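Local structure of 3-phosphoshikimate 1-carboxyvinyltransferase (Streptomyces sviceus, 7M0O) at residues T81-P86 and R105-L110; F98-Q103 and G130-T135; A159-G164 and I186-M191; R32-E37 and Y74-A79. The protein probably transfers the enolpyruvyl group of phosphoenolpyruvate to the 5-hydroxyl of shikimate-3-phosphate, a late step on the way to chorismate and the aromatic amino acids. All blocks are in the same frame, centred on the assembly; numbering follows the deposited sequence.

Interaction 1: T81-P86 and R105-L110; sequences TARFLP and RRRPLL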
loop_
_atom_site.group_PDB
_atom_site.type_symbol
_atom_site.label_atom_id
_atom_site.label_comp_id
_atom_site.label_asym_id
_atom_site.label_seq_id
_atom_site.Cartn_x
_atom_site.Cartn_y
_atom_site.Cartn_z
ATOM N N THR A 81 -7.965 -2.734 -10.885
ATOM C CA THR A 81 -8.430 -2.738 -12.267
ATOM C C THR A 81 -9.946 -2.558 -12.338
ATOM O O THR A 81 -10.450 -1.786 -13.165
ATOM C CB THR A 81 -8.016 -4.043 -12.950
ATOM O OG1 THR A 81 -6.599 -4.269 -12.763
ATOM C CG2 THR A 81 -8.339 -4.016 -14.433
ATOM N N ALA A 82 -10.680 -3.250 -11.460
ATOM C CA ALA A 82 -12.139 -3.238 -11.488
ATOM C C ALA A 82 -12.738 -1.897 -11.098
ATOM O O ALA A 82 -13.880 -1.610 -11.482
ATOM C CB ALA A 82 -12.692 -4.328 -10.565
ATOM N N ARG A 83 -12.012 -1.071 -10.346
ATOM C CA ARG A 83 -12.516 0.246 -9.968
ATOM C C ARG A 83 -11.900 1.378 -10.777
ATOM O O ARG A 83 -12.619 2.295 -11.188
ATOM C CB ARG A 83 -12.271 0.497 -8.477
ATOM C CG ARG A 83 -12.987 -0.503 -7.598
ATOM C CD ARG A 83 -12.198 -0.778 -6.328
ATOM N NE ARG A 83 -12.909 -1.696 -5.443
ATOM C CZ ARG A 83 -12.445 -2.112 -4.270
ATOM N NH1 ARG A 83 -11.259 -1.701 -3.836
ATOM N NH2 ARG A 83 -13.168 -2.940 -3.532
ATOM N N PHE A 84 -10.594 1.323 -11.052
ATOM C CA PHE A 84 -9.932 2.438 -11.728
ATOM C C PHE A 84 -10.202 2.456 -13.229
ATOM O O PHE A 84 -10.328 3.533 -13.815
ATOM C CB PHE A 84 -8.421 2.389 -11.491
ATOM C CG PHE A 84 -7.995 2.860 -10.133
ATOM C CD1 PHE A 84 -8.930 3.199 -9.160
ATOM C CD2 PHE A 84 -6.645 2.981 -9.830
ATOM C CE1 PHE A 84 -8.525 3.633 -7.913
ATOM C CE2 PHE A 84 -6.226 3.413 -8.576
ATOM C CZ PHE A 84 -7.167 3.743 -7.617
ATOM N N LEU A 85 -10.243 1.299 -13.893
ATOM C CA LEU A 85 -10.504 1.325 -15.332
ATOM C C LEU A 85 -11.884 1.881 -15.676
ATOM O O LEU A 85 -11.975 2.688 -16.613
ATOM C CB LEU A 85 -10.294 -0.070 -15.938
ATOM C CG LEU A 85 -8.839 -0.464 -16.191
ATOM C CD1 LEU A 85 -8.768 -1.667 -17.112
ATOM C CD2 LEU A 85 -8.028 0.692 -16.780
ATOM N N PRO A 86 -12.978 1.503 -15.006
ATOM C CA PRO A 86 -14.261 2.168 -15.307
ATOM C C PRO A 86 -14.231 3.656 -15.057
ATOM O O PRO A 86 -14.905 4.416 -15.767
ATOM C CB PRO A 86 -15.247 1.464 -14.372
ATOM C CG PRO A 86 -14.628 0.093 -14.155
ATOM C CD PRO A 86 -13.156 0.368 -14.077
ATOM N N ARG A 105 -16.612 -10.536 -9.408
ATOM C CA ARG A 105 -17.978 -10.026 -9.517
ATOM C C ARG A 105 -18.628 -9.899 -8.150
ATOM O O ARG A 105 -19.484 -9.038 -7.948
ATOM C CB ARG A 105 -18.837 -10.926 -10.417
ATOM C CG ARG A 105 -18.516 -10.896 -11.918
ATOM C CD ARG A 105 -19.473 -11.793 -12.692
ATOM N NE ARG A 105 -19.097 -11.965 -14.092
ATOM C CZ ARG A 105 -18.886 -13.141 -14.677
ATOM N NH1 ARG A 105 -19.020 -14.257 -13.981
ATOM N NH2 ARG A 105 -18.546 -13.188 -15.962
ATOM N N ARG A 106 -18.229 -10.738 -7.195
ATOM C CA ARG A 106 -18.846 -10.718 -5.880
ATOM C C ARG A 106 -18.420 -9.520 -5.033
ATOM O O ARG A 106 -18.982 -9.327 -3.951
ATOM C CB ARG A 106 -18.525 -12.031 -5.159
ATOM C CG ARG A 106 -19.130 -13.264 -5.842
ATOM C CD ARG A 106 -19.003 -14.505 -4.940
ATOM N NE ARG A 106 -17.742 -15.221 -5.144
ATOM C CZ ARG A 106 -17.624 -16.546 -5.147
ATOM N NH1 ARG A 106 -18.698 -17.307 -4.949
ATOM N NH2 ARG A 106 -16.434 -17.112 -5.341
ATOM N N ARG A 107 -17.458 -8.709 -5.499
ATOM C CA ARG A 107 -16.975 -7.549 -4.760
ATOM C C ARG A 107 -17.545 -6.277 -5.383
ATOM O O ARG A 107 -16.976 -5.761 -6.359
ATOM C CB ARG A 107 -15.442 -7.505 -4.748
ATOM C CG ARG A 107 -14.795 -8.678 -3.989
ATOM C CD ARG A 107 -13.294 -8.496 -3.873
ATOM N NE ARG A 107 -12.965 -7.190 -3.311
ATOM C CZ ARG A 107 -11.728 -6.747 -3.118
ATOM N NH1 ARG A 107 -10.691 -7.503 -3.444
ATOM N NH2 ARG A 107 -11.530 -5.541 -2.600
ATOM N N PRO A 108 -18.639 -5.726 -4.867
ATOM C CA PRO A 108 -19.234 -4.544 -5.506
ATOM C C PRO A 108 -18.415 -3.287 -5.257
ATOM O O PRO A 108 -17.470 -3.252 -4.465
ATOM C CB PRO A 108 -20.619 -4.444 -4.863
ATOM C CG PRO A 108 -20.433 -5.050 -3.514
ATOM C CD PRO A 108 -19.417 -6.167 -3.694
ATOM N N LEU A 109 -18.808 -2.234 -5.968
ATOM C CA LEU A 109 -18.172 -0.920 -5.893
ATOM C C LEU A 109 -19.232 0.178 -5.874
ATOM O O LEU A 109 -19.071 1.233 -6.499
ATOM C CB LEU A 109 -17.201 -0.717 -7.057
ATOM C CG LEU A 109 -17.811 -0.895 -8.461
ATOM C CD1 LEU A 109 -17.303 0.180 -9.418
ATOM C CD2 LEU A 109 -17.494 -2.271 -9.030
ATOM N N LEU A 110 -20.322 -0.047 -5.134
ATOM C CA LEU A 110 -21.474 0.851 -5.226
ATOM C C LEU A 110 -21.183 2.305 -4.847
ATOM O O LEU A 110 -21.700 3.201 -5.537
ATOM C CB LEU A 110 -22.632 0.303 -4.378
ATOM C CG LEU A 110 -23.948 1.069 -4.578
ATOM C CD1 LEU A 110 -24.362 1.112 -6.068
ATOM C CD2 LEU A 110 -25.030 0.441 -3.727
HETATM O O HOH W 1 -14.868 -3.365 -5.617
#
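Ala-82 meets Leu-109 through its backbone, the carbonyl O of Ala-82 standing 4.4 Å from the methyl CD1 of Leu-109. Its side chain is a single methyl directed at the loop, small enough for the helix to pass close by. Arg-83 follows and makes the largest single share of the contact. Its CG, beside the backbone N (chi1 -62°), rests 4.3 Å from Leu-109 CB, and the aliphatic half of the arginine thus packs on leucine before the polar half begins. In the plane of the guanidinium, Arg-83 NE donates to a water 2.6 Å away, which in turn donates to Pro-108 O at 2.8 Å. Helix 79-90 is the connection of a beta-alpha-beta crossover between the parallel strands 70-74 and 95-99; the loop 105-110 leads into helix 110-118. At the tip, Arg-83 NH2 lies 3.2 Å from Arg-107 NH2. Both are donors and probably both charged; the guanidinium planes stand 84° apart. Such crowding of positive charge would be consistent with an anion site: Arg-107 is predicted to bind phosphoenolpyruvate, and Arg-83 touches Gln-155, predicted to bind both substrates. Further along, Pro-86, having no N-H to give, kinks the helix and sets its ring against His-132.

Interaction 2: F98-Q103 and G130-T135; sequences FDASPQ and GHHPLT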
loop_
_atom_site.group_PDB
_atom_site.type_symbol
_atom_site.label_atom_id
_atom_site.label_comp_id
_atom_site.label_asym_id
_atom_site.label_seq_id
_atom_site.Cartn_x
_atom_site.Cartn_y
_atom_site.Cartn_z
ATOM N N PHE A 98 -17.612 -3.667 -19.081
ATOM C CA PHE A 98 -16.681 -4.239 -18.116
ATOM C C PHE A 98 -17.235 -5.524 -17.515
ATOM O O PHE A 98 -18.445 -5.681 -17.329
ATOM C CB PHE A 98 -16.389 -3.233 -16.996
ATOM C CG PHE A 98 -15.585 -2.044 -17.449
ATOM C CD1 PHE A 98 -16.204 -0.881 -17.879
ATOM C CD2 PHE A 98 -14.198 -2.086 -17.423
ATOM C CE1 PHE A 98 -15.454 0.217 -18.299
ATOM C CE2 PHE A 98 -13.446 -0.987 -17.837
ATOM C CZ PHE A 98 -14.084 0.164 -18.278
ATOM N N ASP A 99 -16.332 -6.453 -17.223
ATOM C CA ASP A 99 -16.683 -7.658 -16.492
ATOM C C ASP A 99 -15.477 -8.061 -15.652
ATOM O O ASP A 99 -14.369 -7.552 -15.833
ATOM C CB ASP A 99 -17.124 -8.794 -17.439
ATOM C CG ASP A 99 -17.974 -9.825 -16.741
ATOM O OD1 ASP A 99 -18.301 -9.614 -15.548
ATOM O OD2 ASP A 99 -18.301 -10.854 -17.382
ATOM N N ALA A 100 -15.696 -8.973 -14.715
ATOM C CA ALA A 100 -14.607 -9.457 -13.879
ATOM C C ALA A 100 -14.736 -10.970 -13.744
ATOM O O ALA A 100 -15.659 -11.580 -14.271
ATOM C CB ALA A 100 -14.619 -8.741 -12.523
ATOM N N SER A 101 -13.783 -11.577 -13.056
ATOM C CA SER A 101 -13.857 -13.003 -12.810
ATOM C C SER A 101 -15.081 -13.309 -11.944
ATOM O O SER A 101 -15.593 -12.430 -11.241
ATOM C CB SER A 101 -12.578 -13.468 -12.120
ATOM O OG SER A 101 -12.551 -13.010 -10.786
ATOM N N PRO A 102 -15.583 -14.537 -11.990
ATOM C CA PRO A 102 -16.752 -14.871 -11.153
ATOM C C PRO A 102 -16.537 -14.550 -9.682
ATOM O O PRO A 102 -17.472 -14.138 -8.984
ATOM C CB PRO A 102 -16.931 -16.373 -11.415
ATOM C CG PRO A 102 -16.361 -16.565 -12.825
ATOM C CD PRO A 102 -15.198 -15.634 -12.901
ATOM N N GLN A 103 -15.297 -14.668 -9.205
ATOM C CA GLN A 103 -15.016 -14.339 -7.813
ATOM C C GLN A 103 -14.990 -12.826 -7.584
ATOM O O GLN A 103 -15.505 -12.344 -6.561
ATOM C CB GLN A 103 -13.701 -15.009 -7.379
ATOM C CG GLN A 103 -12.528 -14.850 -8.353
ATOM C CD GLN A 103 -12.329 -16.033 -9.322
ATOM O OE1 GLN A 103 -13.279 -16.558 -9.916
ATOM N NE2 GLN A 103 -11.069 -16.431 -9.499
ATOM N N GLY A 130 -24.239 -2.237 -8.144
ATOM C CA GLY A 130 -22.929 -2.144 -7.539
ATOM C C GLY A 130 -21.890 -3.092 -8.105
ATOM O O GLY A 130 -20.690 -2.871 -7.886
ATOM N N HIS A 131 -22.311 -4.129 -8.829
ATOM C CA HIS A 131 -21.423 -5.211 -9.241
ATOM C C HIS A 131 -21.077 -5.127 -10.727
ATOM O O HIS A 131 -21.854 -4.622 -11.540
ATOM C CB HIS A 131 -22.079 -6.576 -8.974
ATOM C CG HIS A 131 -22.365 -6.842 -7.532
ATOM N ND1 HIS A 131 -21.670 -7.780 -6.804
ATOM C CD2 HIS A 131 -23.275 -6.306 -6.682
ATOM C CE1 HIS A 131 -22.124 -7.801 -5.564
ATOM N NE2 HIS A 131 -23.108 -6.925 -5.465
ATOM N N HIS A 132 -19.898 -5.635 -11.073
ATOM C CA HIS A 132 -19.647 -6.094 -12.434
ATOM C C HIS A 132 -20.529 -7.309 -12.747
ATOM O O HIS A 132 -20.841 -8.104 -11.859
ATOM C CB HIS A 132 -18.172 -6.465 -12.607
ATOM C CG HIS A 132 -17.265 -5.275 -12.667
ATOM N ND1 HIS A 132 -17.061 -4.564 -13.832
ATOM C CD2 HIS A 132 -16.544 -4.645 -11.708
ATOM C CE1 HIS A 132 -16.239 -3.556 -13.589
ATOM N NE2 HIS A 132 -15.912 -3.581 -12.309
ATOM N N PRO A 133 -20.938 -7.487 -14.012
ATOM C CA PRO A 133 -20.611 -6.666 -15.182
ATOM C C PRO A 133 -21.351 -5.325 -15.180
ATOM O O PRO A 133 -22.450 -5.204 -14.633
ATOM C CB PRO A 133 -21.049 -7.552 -16.362
ATOM C CG PRO A 133 -22.090 -8.444 -15.793
ATOM C CD PRO A 133 -21.677 -8.710 -14.380
ATOM N N LEU A 134 -20.721 -4.315 -15.772
ATOM C CA LEU A 134 -21.348 -3.007 -15.895
ATOM C C LEU A 134 -20.900 -2.360 -17.191
ATOM O O LEU A 134 -19.819 -2.655 -17.716
ATOM C CB LEU A 134 -21.016 -2.110 -14.702
ATOM C CG LEU A 134 -19.533 -1.881 -14.412
ATOM C CD1 LEU A 134 -19.037 -0.632 -15.165
ATOM C CD2 LEU A 134 -19.302 -1.731 -12.925
ATOM N N THR A 135 -21.721 -1.448 -17.688
ATOM C CA THR A 135 -21.495 -0.834 -18.988
ATOM C C THR A 135 -21.473 0.681 -18.832
ATOM O O THR A 135 -22.399 1.251 -18.249
ATOM C CB THR A 135 -22.584 -1.284 -19.964
ATOM O OG1 THR A 135 -22.490 -2.708 -20.127
ATOM C CG2 THR A 135 -22.426 -0.605 -21.326
HETATM O O HOH W 2 -20.887 -5.175 -19.163
#
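His-132 packs against the end of strand 95-99, where its side chain meets Ala-100, Phe-98 and Leu-134 in turn. CB lies 4.2 Å from Ala-100 CB, a small methyl that suits so close a passage of the two segments. CG stands beside the backbone N (chi1 -73°), and from there the ring presents its edge to Phe-98: ND1 comes within 3.5 Å of Phe-98 CB, and CE1 within 3.4 Å of the same carbon. Leu-134 CD2 sits 3.6 Å above one face of the ring, offset toward the rim. At the tip, NE2 is hydrogen-bonded to Ala-82 O, which probably helps to set the rotation of the ring; ND1 is buried against Phe-98 and has no polar partner in the model. The framework is a mixed beta sheet in which strand 95-99 runs antiparallel to strand 134-139. Phe-98 and Leu-134 form a hydrogen-bonded pair: Phe-98 N donates to Leu-134 O at 2.8 Å, and Leu-134 N returns a bond to Phe-98 O at 3.1 Å. Their side chains share a face of the sheet, with the two CD1 atoms of Phe-98 and Leu-134 3.9 Å apart, and Phe-98 continues onto Leu-85, Pro-86 and Ala-89 of helix 79-90. Pro-133, entered through a cis peptide bond, has its ring alongside Asp-99; Pro-133 CB is 3.5 Å from Asp-99 OD1. The other carboxylate oxygen of Asp-99 makes a salt bridge with Arg-105, while a water donates to both Phe-98 O and Thr-135 OG1.

Interaction 3: A159-G164 and I186-M191; sequences ALLLLG and ITLAMM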
loop_
_atom_site.group_PDB
_atom_site.type_symbol
_atom_site.label_atom_id
_atom_site.label_comp_id
_atom_site.label_asym_id
_atom_site.label_seq_id
_atom_site.Cartn_x
_atom_site.Cartn_y
_atom_site.Cartn_z
ATOM N N ALA A 159 -10.252 7.059 -6.175
ATOM C CA ALA A 159 -10.708 7.077 -7.566
ATOM C C ALA A 159 -11.348 8.421 -7.943
ATOM O O ALA A 159 -11.061 8.966 -9.019
ATOM C CB ALA A 159 -11.691 5.926 -7.808
ATOM N N LEU A 160 -12.204 8.973 -7.070
ATOM C CA LEU A 160 -12.830 10.266 -7.361
ATOM C C LEU A 160 -11.808 11.399 -7.361
ATOM O O LEU A 160 -11.859 12.287 -8.223
ATOM C CB LEU A 160 -13.939 10.561 -6.348
ATOM C CG LEU A 160 -15.222 9.751 -6.517
ATOM C CD1 LEU A 160 -16.219 10.113 -5.428
ATOM C CD2 LEU A 160 -15.824 9.949 -7.922
ATOM N N LEU A 161 -10.875 11.399 -6.400
ATOM C CA LEU A 161 -9.804 12.398 -6.424
ATOM C C LEU A 161 -9.019 12.323 -7.729
ATOM O O LEU A 161 -8.765 13.345 -8.382
ATOM C CB LEU A 161 -8.866 12.205 -5.225
ATOM C CG LEU A 161 -9.432 12.564 -3.850
ATOM C CD1 LEU A 161 -8.610 11.866 -2.757
ATOM C CD2 LEU A 161 -9.412 14.078 -3.662
ATOM N N LEU A 162 -8.649 11.109 -8.142
ATOM C CA LEU A 162 -7.866 10.953 -9.362
ATOM C C LEU A 162 -8.657 11.388 -10.588
ATOM O O LEU A 162 -8.080 11.925 -11.540
ATOM C CB LEU A 162 -7.395 9.502 -9.489
ATOM C CG LEU A 162 -6.313 9.095 -8.472
ATOM C CD1 LEU A 162 -6.080 7.594 -8.504
ATOM C CD2 LEU A 162 -5.033 9.832 -8.719
ATOM N N LEU A 163 -9.979 11.196 -10.562
ATOM C CA LEU A 163 -10.835 11.613 -11.679
ATOM C C LEU A 163 -10.900 13.132 -11.836
ATOM O O LEU A 163 -11.027 13.632 -12.968
ATOM C CB LEU A 163 -12.242 11.035 -11.472
ATOM C CG LEU A 163 -13.381 11.510 -12.387
ATOM C CD1 LEU A 163 -13.209 10.972 -13.775
ATOM C CD2 LEU A 163 -14.738 11.093 -11.834
ATOM N N GLY A 164 -10.825 13.872 -10.727
ATOM C CA GLY A 164 -11.098 15.293 -10.718
ATOM C C GLY A 164 -10.512 16.115 -11.851
ATOM O O GLY A 164 -11.234 16.876 -12.510
ATOM N N ILE A 186 -1.293 10.178 0.656
ATOM C CA ILE A 186 -0.473 9.610 -0.416
ATOM C C ILE A 186 -1.078 9.926 -1.781
ATOM O O ILE A 186 -0.355 10.271 -2.728
ATOM C CB ILE A 186 -0.299 8.093 -0.210
ATOM C CG1 ILE A 186 0.508 7.836 1.066
ATOM C CG2 ILE A 186 0.368 7.423 -1.437
ATOM C CD1 ILE A 186 0.494 6.394 1.471
ATOM N N THR A 187 -2.407 9.815 -1.910
ATOM C CA THR A 187 -3.034 10.133 -3.192
ATOM C C THR A 187 -2.790 11.591 -3.566
ATOM O O THR A 187 -2.454 11.900 -4.716
ATOM C CB THR A 187 -4.533 9.842 -3.157
ATOM O OG1 THR A 187 -4.770 8.456 -2.885
ATOM C CG2 THR A 187 -5.177 10.198 -4.501
ATOM N N LEU A 188 -2.911 12.502 -2.596
ATOM C CA LEU A 188 -2.730 13.911 -2.918
ATOM C C LEU A 188 -1.284 14.217 -3.292
ATOM O O LEU A 188 -1.031 15.016 -4.198
ATOM C CB LEU A 188 -3.187 14.785 -1.752
ATOM C CG LEU A 188 -4.660 14.642 -1.359
ATOM C CD1 LEU A 188 -5.057 15.720 -0.364
ATOM C CD2 LEU A 188 -5.567 14.700 -2.573
ATOM N N ALA A 189 -0.320 13.585 -2.614
ATOM C CA ALA A 189 1.078 13.827 -2.948
ATOM C C ALA A 189 1.413 13.315 -4.347
ATOM O O ALA A 189 2.206 13.934 -5.071
ATOM C CB ALA A 189 1.986 13.176 -1.907
ATOM N N MET A 190 0.836 12.177 -4.738
ATOM C CA MET A 190 1.106 11.652 -6.073
ATOM C C MET A 190 0.489 12.549 -7.141
ATOM O O MET A 190 1.109 12.816 -8.181
ATOM C CB MET A 190 0.601 10.211 -6.185
ATOM C CG MET A 190 1.365 9.232 -5.269
ATOM S SD MET A 190 0.871 7.507 -5.437
ATOM C CE MET A 190 1.402 7.179 -7.127
ATOM N N MET A 191 -0.725 13.048 -6.894
ATOM C CA MET A 191 -1.322 14.002 -7.821
ATOM C C MET A 191 -0.450 15.249 -7.962
ATOM O O MET A 191 -0.338 15.810 -9.062
ATOM C CB MET A 191 -2.743 14.350 -7.363
ATOM C CG MET A 191 -3.757 13.180 -7.463
ATOM S SD MET A 191 -5.377 13.531 -6.735
ATOM C CE MET A 191 -5.966 14.808 -7.860
#
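Leu-161 pushes its forked end toward the groove beside Leu-188 and Thr-187 of the neighbouring helix. Its CD2 meets Leu-188 CD2 at 4.0 Å, and its other methyl, CD1, lies 4.2 Å from Thr-187 CG2. The answering bump is Met-191, which extends toward the first helix and then bends at its thioether (chi3 67°), a turn that puts CE 3.2 Å from Leu-161 O. One bond back from that methyl, SD rests 4.0 Å from Leu-161 CB, and Leu-162 CD2 approaches Met-191 CG at 3.8 Å. The flexible, unbranched methionine is therefore flanked by two branched leucines of successive positions, and its length suits helices whose axes stand 10.4 Å apart. They run nearly parallel, at 18°. Thr-187 is two-sided: CG2, anti to the backbone N, packs on the leucines, while OG1 is hydrogen-bonded to Arg-13, a residue predicted to bind 3-phosphoshikimate, and to Thr-158. All the touching residues are buried. Leu-162 also meets Phe-16 and Leu-17 of helix 8-20, whereas Leu-160 and Leu-163 turn to helix 110-118 and Ala-159 to Phe-84 of helix 79-90, which places helix 155-163 among four other helices.

Interaction 4: R32-E37 and Y74-A79; sequences RSDDTE and YCRDGA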
loop_
_atom_site.group_PDB
_atom_site.type_symbol
_atom_site.label_atom_id
_atom_site.label_comp_id
_atom_site.label_asym_id
_atom_site.label_seq_id
_atom_site.Cartn_x
_atom_site.Cartn_y
_atom_site.Cartn_z
ATOM N N ARG A 32 4.815 -5.800 -10.095
ATOM C CA ARG A 32 4.254 -6.705 -11.090
ATOM C C ARG A 32 3.443 -7.763 -10.350
ATOM O O ARG A 32 4.011 -8.635 -9.679
ATOM C CB ARG A 32 5.355 -7.341 -11.933
ATOM C CG ARG A 32 5.918 -6.405 -12.994
ATOM C CD ARG A 32 6.978 -7.133 -13.812
ATOM N NE ARG A 32 7.390 -6.416 -15.018
ATOM C CZ ARG A 32 6.966 -6.712 -16.244
ATOM N NH1 ARG A 32 6.107 -7.709 -16.440
ATOM N NH2 ARG A 32 7.411 -6.019 -17.280
ATOM N N SER A 33 2.117 -7.664 -10.442
ATOM C CA SER A 33 1.208 -8.656 -9.876
ATOM C C SER A 33 0.155 -9.000 -10.915
ATOM O O SER A 33 0.093 -8.374 -11.973
ATOM C CB SER A 33 0.554 -8.129 -8.590
ATOM O OG SER A 33 -0.332 -7.060 -8.876
ATOM N N ASP A 34 -0.714 -9.971 -10.593
ATOM C CA ASP A 34 -1.815 -10.275 -11.503
ATOM C C ASP A 34 -2.734 -9.069 -11.674
ATOM O O ASP A 34 -3.222 -8.815 -12.782
ATOM C CB ASP A 34 -2.611 -11.496 -11.025
ATOM C CG ASP A 34 -1.835 -12.795 -11.189
ATOM O OD1 ASP A 34 -0.914 -12.855 -12.048
ATOM O OD2 ASP A 34 -2.144 -13.764 -10.453
ATOM N N ASP A 35 -2.952 -8.290 -10.596
ATOM C CA ASP A 35 -3.806 -7.109 -10.702
ATOM C C ASP A 35 -3.179 -6.061 -11.620
ATOM O O ASP A 35 -3.836 -5.563 -12.535
ATOM C CB ASP A 35 -4.087 -6.521 -9.311
ATOM C CG ASP A 35 -5.191 -5.441 -9.314
ATOM O OD1 ASP A 35 -5.737 -5.086 -10.386
ATOM O OD2 ASP A 35 -5.538 -4.950 -8.217
ATOM N N THR A 36 -1.897 -5.726 -11.416
ATOM C CA THR A 36 -1.307 -4.704 -12.283
ATOM C C THR A 36 -1.123 -5.205 -13.709
ATOM O O THR A 36 -1.186 -4.409 -14.658
ATOM C CB THR A 36 0.025 -4.215 -11.716
ATOM O OG1 THR A 36 1.020 -5.235 -11.868
ATOM C CG2 THR A 36 -0.122 -3.868 -10.260
ATOM N N GLU A 37 -0.901 -6.512 -13.894
ATOM C CA GLU A 37 -0.844 -7.051 -15.249
ATOM C C GLU A 37 -2.187 -6.898 -15.956
ATOM O O GLU A 37 -2.238 -6.501 -17.124
ATOM C CB GLU A 37 -0.403 -8.519 -15.219
ATOM C CG GLU A 37 -0.194 -9.145 -16.601
ATOM C CD GLU A 37 1.112 -8.704 -17.255
ATOM O OE1 GLU A 37 2.014 -8.226 -16.521
ATOM O OE2 GLU A 37 1.237 -8.851 -18.500
ATOM N N TYR A 74 -12.000 -7.007 -19.682
ATOM C CA TYR A 74 -12.029 -8.017 -18.630
ATOM C C TYR A 74 -11.082 -7.591 -17.513
ATOM O O TYR A 74 -9.889 -7.363 -17.754
ATOM C CB TYR A 74 -11.631 -9.381 -19.197
ATOM C CG TYR A 74 -11.609 -10.488 -18.181
ATOM C CD1 TYR A 74 -12.726 -10.751 -17.391
ATOM C CD2 TYR A 74 -10.469 -11.270 -18.005
ATOM C CE1 TYR A 74 -12.707 -11.765 -16.451
ATOM C CE2 TYR A 74 -10.442 -12.287 -17.065
ATOM C CZ TYR A 74 -11.566 -12.529 -16.296
ATOM O OH TYR A 74 -11.530 -13.539 -15.359
ATOM N N CYS A 75 -11.607 -7.484 -16.296
ATOM C CA CYS A 75 -10.854 -6.964 -15.162
ATOM C C CYS A 75 -10.187 -8.058 -14.325
ATOM O O CYS A 75 -9.474 -7.739 -13.364
ATOM C CB CYS A 75 -11.779 -6.111 -14.286
ATOM S SG CYS A 75 -12.372 -4.635 -15.154
ATOM N N ARG A 76 -10.371 -9.327 -14.690
ATOM C CA ARG A 76 -9.713 -10.479 -14.048
ATOM C C ARG A 76 -10.071 -10.469 -12.557
ATOM O O ARG A 76 -11.244 -10.285 -12.205
ATOM C CB ARG A 76 -8.209 -10.457 -14.368
ATOM C CG ARG A 76 -7.868 -10.167 -15.834
ATOM C CD ARG A 76 -6.560 -10.826 -16.283
ATOM N NE ARG A 76 -5.528 -10.782 -15.253
ATOM C CZ ARG A 76 -4.222 -10.878 -15.497
ATOM N NH1 ARG A 76 -3.779 -11.011 -16.746
ATOM N NH2 ARG A 76 -3.357 -10.834 -14.495
ATOM N N ASP A 77 -9.108 -10.678 -11.658
ATOM C CA ASP A 77 -9.323 -10.757 -10.219
ATOM C C ASP A 77 -8.877 -9.495 -9.497
ATOM O O ASP A 77 -8.787 -9.495 -8.265
ATOM C CB ASP A 77 -8.548 -11.950 -9.637
ATOM C CG ASP A 77 -8.922 -13.281 -10.282
ATOM O OD1 ASP A 77 -10.104 -13.662 -10.232
ATOM O OD2 ASP A 77 -8.023 -13.952 -10.827
ATOM N N GLY A 78 -8.563 -8.429 -10.230
ATOM C CA GLY A 78 -7.874 -7.308 -9.627
ATOM C C GLY A 78 -8.806 -6.201 -9.184
ATOM O O GLY A 78 -9.554 -5.655 -9.998
ATOM N N ALA A 79 -8.777 -5.867 -7.894
ATOM C CA ALA A 79 -9.697 -4.863 -7.373
ATOM C C ALA A 79 -9.393 -3.484 -7.942
ATOM O O ALA A 79 -10.316 -2.723 -8.266
ATOM C CB ALA A 79 -9.643 -4.835 -5.848
HETATM O O HOH W 3 -6.700 -7.407 -12.950
#
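Asp-35 and Gly-78 bring the two backbones to a CA-CA separation of 4.2 Å, where the first turn of helix 34-45 meets the loop before helix 79-90. Ser-33 and Thr-36 form a capping box on the first helix: Thr-36 N donates to Ser-33 OG, and Ser-33 N to Thr-36 OG1. The loop makes a type II' turn from Cys-75 to Gly-78, with Arg-76 at positive phi (58°), a position more usual for glycine. A water donates to Cys-75 O at 2.8 Å and weakly to Asp-35 O. Gly-78 suits its place, since a beta carbon would collide with the carboxylate of Asp-35, whose OD1 is 3.2 Å from Gly-78 CA. In Asp-35, chi1 (-169°) sets CG anti to the backbone N, and the carboxylate it carries meets Gly-78. Arg-76 reaches from the turn to the helix, bent at chi3 (-39°), and crosses Asp-34 at about a right angle. Its NH2 stands 2.7 Å from Asp-34 O and 3.8 Å from Glu-37 CB, while Asp-34 OD1, at 4.0 Å from that nitrogen, is beyond salt-bridge range. The salt bridges lie elsewhere: Arg-76 pairs with Glu-41, and Glu-37 with Arg-52. Asp-35 OD1 is hydrogen-bonded to Thr-81 OG1 and OD2 to Thr-80 N, placing a carboxylate at the start of helix 79-90, where negative charge should suit the helix dipole. A long, weak ion pair also joins OD2 to Lys-8, so this contact may help to position a residue predicted to bind both substrates.

In the fold
From the N terminus, interaction 4 closes first, bringing the loop that follows strand 70-74 back to the start of helix 34-45. Interaction 1 then opens in the first turn of helix 79-90 and closes in the loop before helix 110-118. Before it closes, interaction 2 has begun on strand 95-99, and it ends on strand 134-139; these two cross, and their centres are about 7 Å apart. Interaction 3 follows in series, joining helices 155-163 and 182-193; no contact nests in another. Asp-35 to Thr-81 connects interactions 4 and 1, Asp-99 to Arg-105 connects 2 and 1, and Phe-84 packs on Ala-159 of interaction 3. Helix 79-90 thus lies between the sheet of interaction 2 and helix 155-163 of interaction 3.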